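Side-chain contacts in iron-only hydrogenase system regulator (Thermotoga maritima, PDB 2NZC), which is of uncharacterised function but probably takes part in regulating the iron-only hydrogenase system: residues 15-18 with 19-22; 25-28 with 29-33. All blocks are in the same frame, centred on the assembly; numbering follows the deposited sequence.

Interaction 1: 15-18 with 19-22; sequences EDRE and KAYR
Glu-18 and Arg-22, one helical turn apart, pair along the surface of helix 18-30. Glu-18 has CG wedged between its backbone N and carbonyl carbon (chi1 79°), which brings the chain over the start of the next residue: CG lies 2.8 Å from Lys-19 N. Arg-22 extends from the backbone and then bends at its third torsion (chi3 61°), returning the guanidinium toward the glutamate. The resulting salt bridge is long, Glu-18 OE2 to Arg-22 NH2 3.4 Å, and its hydrogen bonds are weak; carboxylate and guanidinium planes stand 87° apart, a poor match for a flat two-pronged pairing. Beneath it, Arg-22 N bonds Glu-18 O at 2.9 Å. Arg-17, at the N-cap position, gives its carbonyl O to Tyr-21 N at 3.3 Å, while its extended side chain turns back to Glu-15. There NH2 meets the anti lone pair of Glu-15 OE1 at 2.7 Å, within the guanidinium plane. Ala-20 CB sits over one face of that guanidinium and packs 3.5 Å from Glu-15 O. On another flank, Asp-16 OD1 approaches Tyr-21 CD2 obliquely at 3.7 Å. Backbone bonds from Glu-15 to Gly-74 and from Asp-16 to Asn-47 tie the loop to the rest of the chain. This is a helix N-terminus following a strand, the first beta-to-alpha connection of an ACT-like, ferredoxin-type fold.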
loop_
_atom_site.group_PDB
_atom_site.type_symbol
_atom_site.label_atom_id
_atom_site.label_comp_id
_atom_site.label_asym_id
_atom_site.label_seq_id
_atom_site.Cartn_x
_atom_site.Cartn_y
_atom_site.Cartn_z
ATOM N N GLU D 15 18.981 2.375 -0.441
ATOM C CA GLU D 15 19.646 2.712 -1.718
ATOM C C GLU D 15 19.458 1.519 -2.664
ATOM O O GLU D 15 19.800 0.390 -2.316
ATOM C CB GLU D 15 21.113 3.067 -1.495
ATOM C CG GLU D 15 21.287 4.010 -0.306
ATOM C CD GLU D 15 22.659 4.632 -0.177
ATOM O OE1 GLU D 15 23.685 4.012 -0.565
ATOM O OE2 GLU D 15 22.710 5.769 0.342
ATOM N N ASP D 16 18.883 1.771 -3.843
ATOM C CA ASP D 16 18.258 0.712 -4.660
ATOM C C ASP D 16 19.249 -0.076 -5.502
ATOM O O ASP D 16 18.933 -0.475 -6.635
ATOM C CB ASP D 16 17.132 1.279 -5.553
ATOM C CG ASP D 16 15.893 0.342 -5.646
ATOM O OD1 ASP D 16 15.745 -0.576 -4.787
ATOM O OD2 ASP D 16 15.050 0.550 -6.569
ATOM N N ARG D 17 20.446 -0.288 -4.955
ATOM C CA ARG D 17 21.430 -1.174 -5.567
ATOM C C ARG D 17 21.137 -2.647 -5.216
ATOM O O ARG D 17 20.272 -2.941 -4.373
ATOM C CB ARG D 17 22.855 -0.760 -5.185
ATOM C CG ARG D 17 23.207 -0.919 -3.728
ATOM C CD ARG D 17 24.592 -0.412 -3.495
ATOM N NE ARG D 17 24.997 -0.554 -2.103
ATOM C CZ ARG D 17 24.861 0.395 -1.183
ATOM N NH1 ARG D 17 25.264 0.171 0.060
ATOM N NH2 ARG D 17 24.323 1.569 -1.505
ATOM N N GLU D 18 21.847 -3.558 -5.878
ATOM C CA GLU D 18 21.555 -4.990 -5.792
ATOM C C GLU D 18 21.683 -5.563 -4.376
ATOM O O GLU D 18 20.700 -6.098 -3.835
ATOM C CB GLU D 18 22.392 -5.798 -6.802
ATOM C CG GLU D 18 23.843 -6.055 -6.385
ATOM C CD GLU D 18 24.400 -7.360 -6.973
ATOM O OE1 GLU D 18 23.922 -7.771 -8.055
ATOM O OE2 GLU D 18 25.327 -7.971 -6.363
ATOM N N LYS D 19 22.877 -5.420 -3.787
ATOM C CA LYS D 19 23.214 -5.965 -2.469
ATOM C C LYS D 19 22.250 -5.495 -1.376
ATOM O O LYS D 19 21.656 -6.322 -0.674
ATOM C CB LYS D 19 24.640 -5.572 -2.097
ATOM C CG LYS D 19 25.261 -6.371 -0.957
ATOM C CD LYS D 19 26.757 -6.079 -0.888
ATOM C CE LYS D 19 27.495 -6.989 0.089
ATOM N NZ LYS D 19 27.188 -6.657 1.528
ATOM N N ALA D 20 22.106 -4.173 -1.244
ATOM C CA ALA D 20 21.255 -3.584 -0.211
ATOM C C ALA D 20 19.837 -4.130 -0.298
ATOM O O ALA D 20 19.267 -4.553 0.697
ATOM C CB ALA D 20 21.255 -2.074 -0.301
ATOM N N TYR D 21 19.273 -4.146 -1.497
ATOM C CA TYR D 21 17.931 -4.657 -1.639
ATOM C C TYR D 21 17.836 -6.155 -1.315
ATOM O O TYR D 21 16.889 -6.577 -0.671
ATOM C CB TYR D 21 17.313 -4.286 -2.999
ATOM C CG TYR D 21 15.801 -4.297 -2.943
ATOM C CD1 TYR D 21 15.136 -4.445 -1.721
ATOM C CD2 TYR D 21 15.031 -4.143 -4.093
ATOM C CE1 TYR D 21 13.748 -4.460 -1.638
ATOM C CE2 TYR D 21 13.629 -4.163 -4.020
ATOM C CZ TYR D 21 13.008 -4.330 -2.785
ATOM O OH TYR D 21 11.642 -4.338 -2.688
ATOM N N ARG D 22 18.829 -6.933 -1.735
ATOM C CA ARG D 22 18.876 -8.378 -1.475
ATOM C C ARG D 22 18.868 -8.677 0.026
ATOM O O ARG D 22 18.065 -9.483 0.494
ATOM C CB ARG D 22 20.083 -9.007 -2.166
ATOM C CG ARG D 22 20.272 -10.513 -1.916
ATOM C CD ARG D 22 21.337 -11.143 -2.817
ATOM N NE ARG D 22 22.667 -10.559 -2.625
ATOM C CZ ARG D 22 23.379 -9.952 -3.576
ATOM N NH1 ARG D 22 24.573 -9.448 -3.289
ATOM N NH2 ARG D 22 22.914 -9.851 -4.820
#

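Interaction 2: 25-28 with 29-33; sequences NELL and HNFSE
Backbone bonds carry the polar part of this last turn of helix: His-29 N to Asn-25 O at 3.0 Å, with an N-H...O angle of 160°, followed by Asn-30 N to Glu-26 O and Phe-31 N to Leu-27 O. The third is more bent, 140°, where Phe-31 leaves helical geometry. Past it, His-29 O accepts twice from Ser-32, from OG at 3.1 Å and from the backbone N at 3.2 Å, both on the same face of the carbonyl plane; OG gets there from between its own N and carbonyl carbon (chi1 59°). A water donates to Glu-26 O at 2.9 Å and also hydrogen-bonds His-29 ND1. In the apolar part, Phe-31 lies alongside Leu-27, Phe-31 CE1 to Leu-27 CD1 4.0 Å, and turns its ring edge to the leucine carbonyl, with Phe-31 CD1 3.1 Å from Leu-27 O in the ring plane. Both side chains reach helix 59-69, Leu-27 touching Lys-68 and Leu-69, Phe-31 touching Thr-61 and Leu-65. With an alanine at the phenylalanine site, Leu-27 CD1 would probably lose its aromatic neighbour and a gap would be likely to open against Thr-61 and Leu-65. Asn-25 OD1 is hydrogen-bonded to Arg-38 NH2 on strand 35-43.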
loop_
_atom_site.group_PDB
_atom_site.type_symbol
_atom_site.label_atom_id
_atom_site.label_comp_id
_atom_site.label_asym_id
_atom_site.label_seq_id
_atom_site.Cartn_x
_atom_site.Cartn_y
_atom_site.Cartn_z
ATOM N N ASN D 25 15.530 -7.780 1.709
ATOM C CA ASN D 25 14.557 -8.811 1.341
ATOM C C ASN D 25 14.758 -10.133 2.065
ATOM O O ASN D 25 13.793 -10.774 2.461
ATOM C CB ASN D 25 14.544 -9.064 -0.173
ATOM C CG ASN D 25 13.835 -7.985 -0.928
ATOM O OD1 ASN D 25 12.860 -7.403 -0.444
ATOM N ND2 ASN D 25 14.327 -7.685 -2.128
ATOM N N GLU D 26 16.005 -10.546 2.241
ATOM C CA GLU D 26 16.266 -11.786 2.954
ATOM C C GLU D 26 15.808 -11.674 4.410
ATOM O O GLU D 26 15.219 -12.605 4.955
ATOM C CB GLU D 26 17.735 -12.168 2.854
ATOM C CG GLU D 26 18.137 -12.579 1.433
ATOM C CD GLU D 26 19.618 -12.861 1.286
ATOM O OE1 GLU D 26 20.365 -12.676 2.277
ATOM O OE2 GLU D 26 20.031 -13.277 0.174
ATOM N N LEU D 27 16.080 -10.520 5.012
ATOM C CA LEU D 27 15.693 -10.226 6.380
ATOM C C LEU D 27 14.189 -10.227 6.611
ATOM O O LEU D 27 13.692 -10.874 7.544
ATOM C CB LEU D 27 16.269 -8.871 6.799
ATOM C CG LEU D 27 16.644 -8.712 8.269
ATOM C CD1 LEU D 27 17.396 -9.934 8.777
ATOM C CD2 LEU D 27 17.499 -7.458 8.374
ATOM N N LEU D 28 13.471 -9.476 5.785
ATOM C CA LEU D 28 12.015 -9.393 5.849
ATOM C C LEU D 28 11.322 -10.730 5.542
ATOM O O LEU D 28 10.266 -11.014 6.104
ATOM C CB LEU D 28 11.505 -8.305 4.901
ATOM C CG LEU D 28 12.053 -6.897 5.185
ATOM C CD1 LEU D 28 11.349 -5.873 4.314
ATOM C CD2 LEU D 28 11.990 -6.525 6.680
ATOM N N HIS D 29 11.899 -11.535 4.651
ATOM C CA HIS D 29 11.454 -12.924 4.477
ATOM C C HIS D 29 11.574 -13.684 5.806
ATOM O O HIS D 29 10.640 -14.367 6.220
ATOM C CB HIS D 29 12.280 -13.605 3.379
ATOM C CG HIS D 29 12.095 -15.093 3.295
ATOM N ND1 HIS D 29 13.013 -15.989 3.805
ATOM C CD2 HIS D 29 11.109 -15.839 2.745
ATOM C CE1 HIS D 29 12.601 -17.224 3.572
ATOM N NE2 HIS D 29 11.445 -17.160 2.933
ATOM N N ASN D 30 12.724 -13.566 6.476
ATOM C CA ASN D 30 12.928 -14.252 7.742
ATOM C C ASN D 30 11.888 -13.886 8.787
ATOM O O ASN D 30 11.470 -14.729 9.575
ATOM C CB ASN D 30 14.335 -13.998 8.307
ATOM C CG ASN D 30 15.443 -14.648 7.484
ATOM O OD1 ASN D 30 15.199 -15.390 6.519
ATOM N ND2 ASN D 30 16.682 -14.366 7.873
ATOM N N PHE D 31 11.485 -12.625 8.793
ATOM C CA PHE D 31 10.564 -12.086 9.780
ATOM C C PHE D 31 9.138 -11.955 9.263
ATOM O O PHE D 31 8.360 -11.178 9.819
ATOM C CB PHE D 31 11.036 -10.689 10.227
ATOM C CG PHE D 31 12.198 -10.714 11.146
ATOM C CD1 PHE D 31 13.501 -10.810 10.657
ATOM C CD2 PHE D 31 12.002 -10.657 12.514
ATOM C CE1 PHE D 31 14.584 -10.832 11.517
ATOM C CE2 PHE D 31 13.085 -10.691 13.384
ATOM C CZ PHE D 31 14.378 -10.769 12.887
ATOM N N SER D 32 8.770 -12.703 8.226
ATOM C CA SER D 32 7.488 -12.418 7.555
ATOM C C SER D 32 6.239 -12.735 8.412
ATOM O O SER D 32 5.174 -12.148 8.191
ATOM C CB SER D 32 7.412 -13.111 6.198
ATOM O OG SER D 32 7.544 -14.500 6.368
ATOM N N GLU D 33 6.413 -13.628 9.395
ATOM C CA GLU D 33 5.359 -14.109 10.307
ATOM C C GLU D 33 4.568 -12.979 10.938
ATOM O O GLU D 33 3.350 -13.059 11.041
ATOM C CB GLU D 33 5.995 -14.937 11.446
ATOM C CG GLU D 33 5.021 -15.728 12.318
ATOM C CD GLU D 33 5.721 -16.522 13.419
ATOM O OE1 GLU D 33 6.726 -16.036 14.008
ATOM O OE2 GLU D 33 5.260 -17.647 13.712
HETATM O O HOH W 1 16.007 -15.048 3.506
#

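Interactions 1 and 2 occupy the two ends of helix 18-30, with their centres about 15 Å apart. Tyr-21 of interaction 1 and Asn-25 of interaction 2, four residues apart, meet directly, the amide nitrogen ND2 of Asn-25 lying over the face of the Tyr-21 ring, 3.3 Å from Tyr-21 CE1. Interaction 1 belongs to the surface where strand 6-15 gives way to the helix, about 14 Å from the chain centre; interaction 2 lies about 9 Å from it, where the helix ends beside helix 59-69. The side chains of Tyr-21 and Asn-25 each come within about 4 Å of a bound acetic acid, probably from the crystallisation liquor. Those approaches alone do not establish a functional pocket.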